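Local coordinates for protein response regulator (Colwellia psychrerythraea, PDB 3EQZ) that is a response regulator with a CheY-like receiver domain, and probably acts as a switch module in bacterial signalling, at residues K20-P25 / C117-L122; D60-I65 / E92-S97. One frame throughout, in Å; residues are numbered along the deposited sequence.

Contact 1 of 2, residues K20-P25 / C117-L122; sequences KTIVEP and CFLTSL
Leu-119 reaches across to Val-23 and Ile-22 where helices 13-23 and 112-124, the first and last of the CheY-like alpha/beta fold, pack side by side on one face of the parallel sheet. From CB outward, the leucine meets helix 13-23 only at its far end. Its CB leaves the backbone toward helix 13-23 but is still too far off to touch it. CG sits beside the backbone N and anti to the carbonyl carbon (chi1 -65°), and CD1 then carries straight on, anti to CA (chi2 174°), so this one methyl makes the contact. CD1 meets Val-23 CG2 at 3.6 Å, a close methyl-to-methyl approach with the two side chains crossing at about a right angle. The same CD1 also lies 4.3 Å from Ile-22 CG2, a looser touch. The contact is apolar and small, burying 90 Å² in all. Val-23 also lies against Val-30 of strand 30-33, while Leu-119 rests on Ile-26 and Phe-27, just after helix 13-23. Cys-117 packs on Cys-117 of a second subunit, and Phe-118 on Val-114 of that same neighbour. Phe-118 O accepts two bonds, from Leu-122 N and from Ser-121 OG, the latter at 3.0 Å and tilted 25° from the carbonyl plane.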
ATOM      1  N   LYS B  20      12.219  26.326   5.251  1.00 34.07           N
ATOM      2  CA  LYS B  20      13.420  27.052   5.674  1.00 35.10           C
ATOM      3  C   LYS B  20      13.231  27.890   6.958  1.00 34.66           C
ATOM      4  O   LYS B  20      14.114  27.952   7.797  1.00 34.82           O
ATOM      5  CB  LYS B  20      13.968  27.958   4.562  1.00 35.49           C
ATOM      6  CG  LYS B  20      15.339  28.519   4.969  1.00 37.83           C
ATOM      7  CD  LYS B  20      16.089  29.182   3.804  1.00 44.18           C
ATOM      8  CE  LYS B  20      17.542  29.299   4.167  1.00 48.11           C
ATOM      9  NZ  LYS B  20      18.321  30.131   3.179  1.00 52.84           N
ATOM     10  N   THR B  21      12.101  28.558   7.099  1.00 35.04           N
ATOM     11  CA  THR B  21      11.902  29.341   8.303  1.00 35.87           C
ATOM     12  C   THR B  21      11.708  28.456   9.544  1.00 35.82           C
ATOM     13  O   THR B  21      12.058  28.855  10.645  1.00 37.01           O
ATOM     14  CB  THR B  21      10.746  30.354   8.158  1.00 36.64           C
ATOM     15  OG1 THR B  21       9.509  29.651   7.965  1.00 40.57           O
ATOM     16  CG2 THR B  21      10.988  31.303   6.966  1.00 35.89           C
ATOM     17  N   ILE B  22      11.206  27.241   9.368  1.00 34.77           N
ATOM     18  CA  ILE B  22      11.055  26.331  10.480  1.00 34.25           C
ATOM     19  C   ILE B  22      12.389  25.701  10.878  1.00 34.34           C
ATOM     20  O   ILE B  22      12.649  25.479  12.038  1.00 33.91           O
ATOM     21  CB  ILE B  22       9.999  25.216  10.153  1.00 34.44           C
ATOM     22  CG1 ILE B  22       8.602  25.800  10.217  1.00 34.85           C
ATOM     23  CG2 ILE B  22      10.086  24.051  11.163  1.00 32.82           C
ATOM     24  CD1 ILE B  22       7.629  25.085   9.328  1.00 38.84           C
ATOM     25  N   VAL B  23      13.255  25.420   9.905  1.00 34.44           N
ATOM     26  CA  VAL B  23      14.513  24.749  10.199  1.00 33.78           C
ATOM     27  C   VAL B  23      15.588  25.693  10.740  1.00 34.77           C
ATOM     28  O   VAL B  23      16.444  25.301  11.550  1.00 33.36           O
ATOM     29  CB  VAL B  23      15.098  24.040   8.917  1.00 34.11           C
ATOM     30  CG1 VAL B  23      16.519  23.543   9.180  1.00 33.23           C
ATOM     31  CG2 VAL B  23      14.169  22.889   8.400  1.00 31.06           C
ATOM     32  N   GLU B  24      15.611  26.913  10.243  1.00 35.02           N
ATOM     33  CA  GLU B  24      16.794  27.707  10.506  1.00 37.36           C
ATOM     34  C   GLU B  24      17.012  28.030  12.000  1.00 37.42           C
ATOM     35  O   GLU B  24      18.139  28.051  12.464  1.00 37.22           O
ATOM     36  CB  GLU B  24      16.760  28.996   9.685  1.00 38.03           C
ATOM     37  CG  GLU B  24      18.123  29.664   9.593  1.00 43.72           C
ATOM     38  CD  GLU B  24      18.206  30.681   8.433  1.00 48.82           C
ATOM     39  OE1 GLU B  24      17.137  31.073   7.914  1.00 51.04           O
ATOM     40  OE2 GLU B  24      19.331  31.068   8.034  1.00 49.96           O
ATOM     41  N   PRO B  25      15.932  28.289  12.767  1.00 37.79           N
ATOM     42  CA  PRO B  25      16.215  28.555  14.194  1.00 38.29           C
ATOM     43  C   PRO B  25      16.804  27.350  14.892  1.00 38.99           C
ATOM     44  O   PRO B  25      17.389  27.482  15.976  1.00 39.93           O
ATOM     45  CB  PRO B  25      14.813  28.865  14.780  1.00 39.32           C
ATOM     46  CG  PRO B  25      14.084  29.519  13.638  1.00 38.32           C
ATOM     47  CD  PRO B  25      14.548  28.647  12.410  1.00 37.52           C
ATOM     48  N   CYS B 117       8.863  20.387  16.594  1.00 30.59           N
ATOM     49  CA  CYS B 117       9.080  19.434  17.665  1.00 32.82           C
ATOM     50  C   CYS B 117      10.049  18.275  17.252  1.00 31.43           C
ATOM     51  O   CYS B 117      11.059  17.989  17.938  1.00 30.05           O
ATOM     52  CB  CYS B 117       7.720  18.913  18.115  1.00 33.47           C
ATOM     53  SG  CYS B 117       7.831  17.895  19.576  1.00 45.15           S
ATOM     54  N   PHE B 118       9.798  17.665  16.089  1.00 30.76           N
ATOM     55  CA  PHE B 118      10.701  16.637  15.576  1.00 29.55           C
ATOM     56  C   PHE B 118      12.155  17.115  15.343  1.00 29.71           C
ATOM     57  O   PHE B 118      13.126  16.455  15.735  1.00 28.06           O
ATOM     58  CB  PHE B 118      10.144  15.996  14.293  1.00 29.68           C
ATOM     59  CG  PHE B 118      11.069  14.955  13.715  1.00 29.87           C
ATOM     60  CD1 PHE B 118      11.298  13.758  14.388  1.00 29.49           C
ATOM     61  CD2 PHE B 118      11.737  15.184  12.525  1.00 28.96           C
ATOM     62  CE1 PHE B 118      12.191  12.803  13.875  1.00 28.72           C
ATOM     63  CE2 PHE B 118      12.614  14.246  12.007  1.00 28.28           C
ATOM     64  CZ  PHE B 118      12.826  13.043  12.667  1.00 28.70           C
ATOM     65  N   LEU B 119      12.325  18.240  14.651  1.00 30.01           N
ATOM     66  CA  LEU B 119      13.687  18.724  14.410  1.00 30.16           C
ATOM     67  C   LEU B 119      14.381  19.102  15.734  1.00 30.89           C
ATOM     68  O   LEU B 119      15.576  18.912  15.898  1.00 30.80           O
ATOM     69  CB  LEU B 119      13.665  19.916  13.475  1.00 29.72           C
ATOM     70  CG  LEU B 119      13.169  19.644  12.024  1.00 31.61           C
ATOM     71  CD1 LEU B 119      13.063  20.926  11.241  1.00 33.12           C
ATOM     72  CD2 LEU B 119      14.118  18.683  11.328  1.00 32.76           C
ATOM     73  N   THR B 120      13.638  19.652  16.675  1.00 32.01           N
ATOM     74  CA  THR B 120      14.193  19.868  18.006  1.00 34.31           C
ATOM     75  C   THR B 120      14.717  18.568  18.624  1.00 35.97           C
ATOM     76  O   THR B 120      15.889  18.516  19.026  1.00 36.25           O
ATOM     77  CB  THR B 120      13.186  20.592  18.908  1.00 34.87           C
ATOM     78  OG1 THR B 120      12.844  21.834  18.279  1.00 35.13           O
ATOM     79  CG2 THR B 120      13.751  20.872  20.343  1.00 36.51           C
ATOM     80  N   SER B 121      13.915  17.498  18.672  1.00 36.17           N
ATOM     81  CA  SER B 121      14.486  16.260  19.245  1.00 39.02           C
ATOM     82  C   SER B 121      15.675  15.739  18.407  1.00 39.64           C
ATOM     83  O   SER B 121      16.646  15.176  18.951  1.00 39.40           O
ATOM     84  CB  SER B 121      13.439  15.155  19.404  1.00 38.80           C
ATOM     85  OG  SER B 121      13.002  14.711  18.125  1.00 43.94           O
ATOM     86  N   LEU B 122      15.603  15.933  17.091  1.00 39.35           N
ATOM     87  CA  LEU B 122      16.642  15.434  16.192  1.00 40.06           C
ATOM     88  C   LEU B 122      17.972  16.108  16.535  1.00 40.83           C
ATOM     89  O   LEU B 122      19.029  15.451  16.642  1.00 40.11           O
ATOM     90  CB  LEU B 122      16.238  15.637  14.716  1.00 39.32           C
ATOM     91  CG  LEU B 122      17.186  15.064  13.655  1.00 40.73           C
ATOM     92  CD1 LEU B 122      17.398  13.580  13.868  1.00 39.32           C
ATOM     93  CD2 LEU B 122      16.703  15.349  12.189  1.00 36.24           C
TER

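Contact 2 of 2, residues D60-I65 / E92-S97; sequences DGIEVI and ETLALS
Ile-65 turns its CB toward helix 87-97, where Ala-95 meets it, bringing together helices 60-70 and 87-97, two neighbouring helices of the CheY-like receiver fold. The isoleucine offers its short branch: with CG1 beside the backbone N (chi1 -72°), CG2 lies anti to N and is the branch that meets the alanine, at 4.1 Å from Ala-95 CB and 4.2 Å from Ala-95 CA. The alanine has only a methyl to present, which lets the backbones come close here, with the CA atoms of Ile-65 and Ala-95 6.4 Å apart. One turn back along helix 60-70, the roles change. Ile-62 leaves its helix obliquely to the other segment, yet its end bends nearer, and now it is the longer side chain of Leu-94 that spans the gap, heading toward helix 60-70. Together the two pairs bury 148 Å² with no polar group taking part. Ile-65 also reaches Leu-52 of strand 49-53 and Ala-95 reaches Val-102 of strand 101-107, so the helix pair is seated on the sheet. Ile-62 and Leu-94 also pack against their own counterparts in a third subunit. The Ile-62 to Leu-94 touch is light, methyl to methyl, CG2 to CD2 at 4.4 Å.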
ATOM      1  N   ASP B  60      10.160  14.462 -10.218  1.00 38.82           N
ATOM      2  CA  ASP B  60      11.424  14.982  -9.669  1.00 39.94           C
ATOM      3  C   ASP B  60      11.814  14.429  -8.297  1.00 38.79           C
ATOM      4  O   ASP B  60      12.974  14.165  -8.074  1.00 38.02           O
ATOM      5  CB  ASP B  60      11.450  16.512  -9.620  1.00 41.11           C
ATOM      6  CG  ASP B  60      11.257  17.136 -10.991  1.00 47.24           C
ATOM      7  OD1 ASP B  60      11.898  16.666 -11.972  1.00 52.10           O
ATOM      8  OD2 ASP B  60      10.415  18.070 -11.076  1.00 53.84           O
ATOM      9  N   GLY B  61      10.849  14.254  -7.391  1.00 37.47           N
ATOM     10  CA  GLY B  61      11.186  13.650  -6.081  1.00 36.62           C
ATOM     11  C   GLY B  61      11.653  12.199  -6.232  1.00 35.80           C
ATOM     12  O   GLY B  61      12.662  11.771  -5.654  1.00 35.87           O
ATOM     13  N   ILE B  62      10.939  11.436  -7.038  1.00 35.14           N
ATOM     14  CA  ILE B  62      11.390  10.079  -7.324  1.00 35.61           C
ATOM     15  C   ILE B  62      12.784  10.012  -7.923  1.00 33.96           C
ATOM     16  O   ILE B  62      13.571   9.127  -7.590  1.00 34.93           O
ATOM     17  CB  ILE B  62      10.392   9.358  -8.253  1.00 35.85           C
ATOM     18  CG1 ILE B  62       8.995   9.502  -7.652  1.00 38.26           C
ATOM     19  CG2 ILE B  62      10.730   7.874  -8.312  1.00 36.39           C
ATOM     20  CD1 ILE B  62       8.971   9.198  -6.146  1.00 38.62           C
ATOM     21  N   GLU B  63      13.118  10.936  -8.810  1.00 34.43           N
ATOM     22  CA  GLU B  63      14.497  10.965  -9.369  1.00 33.86           C
ATOM     23  C   GLU B  63      15.581  11.260  -8.322  1.00 32.85           C
ATOM     24  O   GLU B  63      16.701  10.748  -8.386  1.00 33.05           O
ATOM     25  CB  GLU B  63      14.600  12.026 -10.489  1.00 35.71           C
ATOM     26  CG  GLU B  63      16.001  12.024 -11.213  1.00 41.46           C
ATOM     27  CD  GLU B  63      16.523  10.579 -11.518  1.00 49.46           C
ATOM     28  OE1 GLU B  63      15.686   9.663 -11.670  1.00 52.85           O
ATOM     29  OE2 GLU B  63      17.762  10.335 -11.590  1.00 52.92           O
ATOM     30  N   VAL B  64      15.282  12.117  -7.358  1.00 31.07           N
ATOM     31  CA  VAL B  64      16.271  12.374  -6.309  1.00 29.31           C
ATOM     32  C   VAL B  64      16.474  11.093  -5.479  1.00 29.60           C
ATOM     33  O   VAL B  64      17.594  10.732  -5.156  1.00 28.84           O
ATOM     34  CB  VAL B  64      15.788  13.560  -5.437  1.00 29.63           C
ATOM     35  CG1 VAL B  64      16.561  13.688  -4.133  1.00 28.04           C
ATOM     36  CG2 VAL B  64      15.825  14.894  -6.273  1.00 28.55           C
ATOM     37  N   ILE B  65      15.375  10.391  -5.153  1.00 29.93           N
ATOM     38  CA  ILE B  65      15.468   9.118  -4.428  1.00 29.49           C
ATOM     39  C   ILE B  65      16.286   8.093  -5.183  1.00 30.24           C
ATOM     40  O   ILE B  65      17.216   7.494  -4.622  1.00 31.27           O
ATOM     41  CB  ILE B  65      14.047   8.561  -4.112  1.00 29.96           C
ATOM     42  CG1 ILE B  65      13.407   9.418  -3.024  1.00 28.63           C
ATOM     43  CG2 ILE B  65      14.117   7.085  -3.694  1.00 27.54           C
ATOM     44  CD1 ILE B  65      11.915   9.121  -2.831  1.00 27.77           C
ATOM     45  N   GLU B  92       8.213   6.322   0.802  1.00 24.07           N
ATOM     46  CA  GLU B  92       8.991   5.869   1.925  1.00 25.23           C
ATOM     47  C   GLU B  92       9.385   4.389   1.740  1.00 25.54           C
ATOM     48  O   GLU B  92      10.549   3.998   1.966  1.00 25.52           O
ATOM     49  CB  GLU B  92       8.183   6.035   3.220  1.00 25.85           C
ATOM     50  CG  GLU B  92       8.846   5.512   4.453  1.00 31.46           C
ATOM     51  CD  GLU B  92       7.910   5.654   5.690  1.00 39.68           C
ATOM     52  OE1 GLU B  92       6.678   5.815   5.510  1.00 42.07           O
ATOM     53  OE2 GLU B  92       8.420   5.659   6.820  1.00 41.02           O
ATOM     54  N   THR B  93       8.423   3.562   1.331  1.00 25.60           N
ATOM     55  CA  THR B  93       8.705   2.125   1.140  1.00 26.34           C
ATOM     56  C   THR B  93       9.755   1.911   0.061  1.00 26.22           C
ATOM     57  O   THR B  93      10.677   1.074   0.196  1.00 24.29           O
ATOM     58  CB  THR B  93       7.417   1.380   0.720  1.00 27.12           C
ATOM     59  OG1 THR B  93       6.427   1.554   1.754  1.00 28.97           O
ATOM     60  CG2 THR B  93       7.688  -0.152   0.475  1.00 25.39           C
ATOM     61  N   LEU B  94       9.590   2.634  -1.052  1.00 27.00           N
ATOM     62  CA  LEU B  94      10.594   2.536  -2.131  1.00 27.32           C
ATOM     63  C   LEU B  94      11.963   2.923  -1.597  1.00 26.28           C
ATOM     64  O   LEU B  94      12.928   2.203  -1.779  1.00 25.26           O
ATOM     65  CB  LEU B  94      10.192   3.444  -3.279  1.00 27.38           C
ATOM     66  CG  LEU B  94      11.048   3.459  -4.547  1.00 31.81           C
ATOM     67  CD1 LEU B  94      11.243   2.034  -5.192  1.00 31.84           C
ATOM     68  CD2 LEU B  94      10.510   4.440  -5.591  1.00 31.73           C
ATOM     69  N   ALA B  95      12.051   4.064  -0.908  1.00 26.10           N
ATOM     70  CA  ALA B  95      13.348   4.583  -0.439  1.00 26.45           C
ATOM     71  C   ALA B  95      14.022   3.689   0.588  1.00 28.51           C
ATOM     72  O   ALA B  95      15.261   3.436   0.511  1.00 28.37           O
ATOM     73  CB  ALA B  95      13.199   6.026   0.142  1.00 25.90           C
ATOM     74  N   LEU B  96      13.247   3.220   1.570  1.00 29.04           N
ATOM     75  CA  LEU B  96      13.786   2.231   2.521  1.00 30.30           C
ATOM     76  C   LEU B  96      14.248   0.955   1.815  1.00 32.34           C
ATOM     77  O   LEU B  96      15.277   0.370   2.147  1.00 32.40           O
ATOM     78  CB  LEU B  96      12.715   1.839   3.529  1.00 30.15           C
ATOM     79  CG  LEU B  96      12.283   2.958   4.469  1.00 28.56           C
ATOM     80  CD1 LEU B  96      10.996   2.527   5.265  1.00 30.91           C
ATOM     81  CD2 LEU B  96      13.479   3.203   5.365  1.00 31.13           C
ATOM     82  N   SER B  97      13.465   0.496   0.859  1.00 33.83           N
ATOM     83  CA  SER B  97      13.887  -0.675   0.132  1.00 36.79           C
ATOM     84  C   SER B  97      15.210  -0.521  -0.632  1.00 37.82           C
ATOM     85  O   SER B  97      15.939  -1.501  -0.837  1.00 36.79           O
ATOM     86  CB  SER B  97      12.834  -1.044  -0.872  1.00 36.82           C
ATOM     87  OG  SER B  97      13.286  -2.236  -1.440  1.00 41.49           O
TER

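How the contacts relate
Contacts 1 and 2 lie on opposite sides of the chain's centre, their own centres about 23 Å apart and their nearest atoms about 10 Å apart, so they do not touch. Both join helix to helix in one receiver domain, but on different scales of sequence: contact 1 brings together the first and last helices, and the 60-65 and 92-97 segments both fall within the chain between them. What lies between is the parallel sheet, reached from contact 1 through strands 30-33 and 101-107 and from contact 2 through strands 49-53 and 101-107. Each also borders a different neighbouring subunit, the second at contact 1 and the third at contact 2.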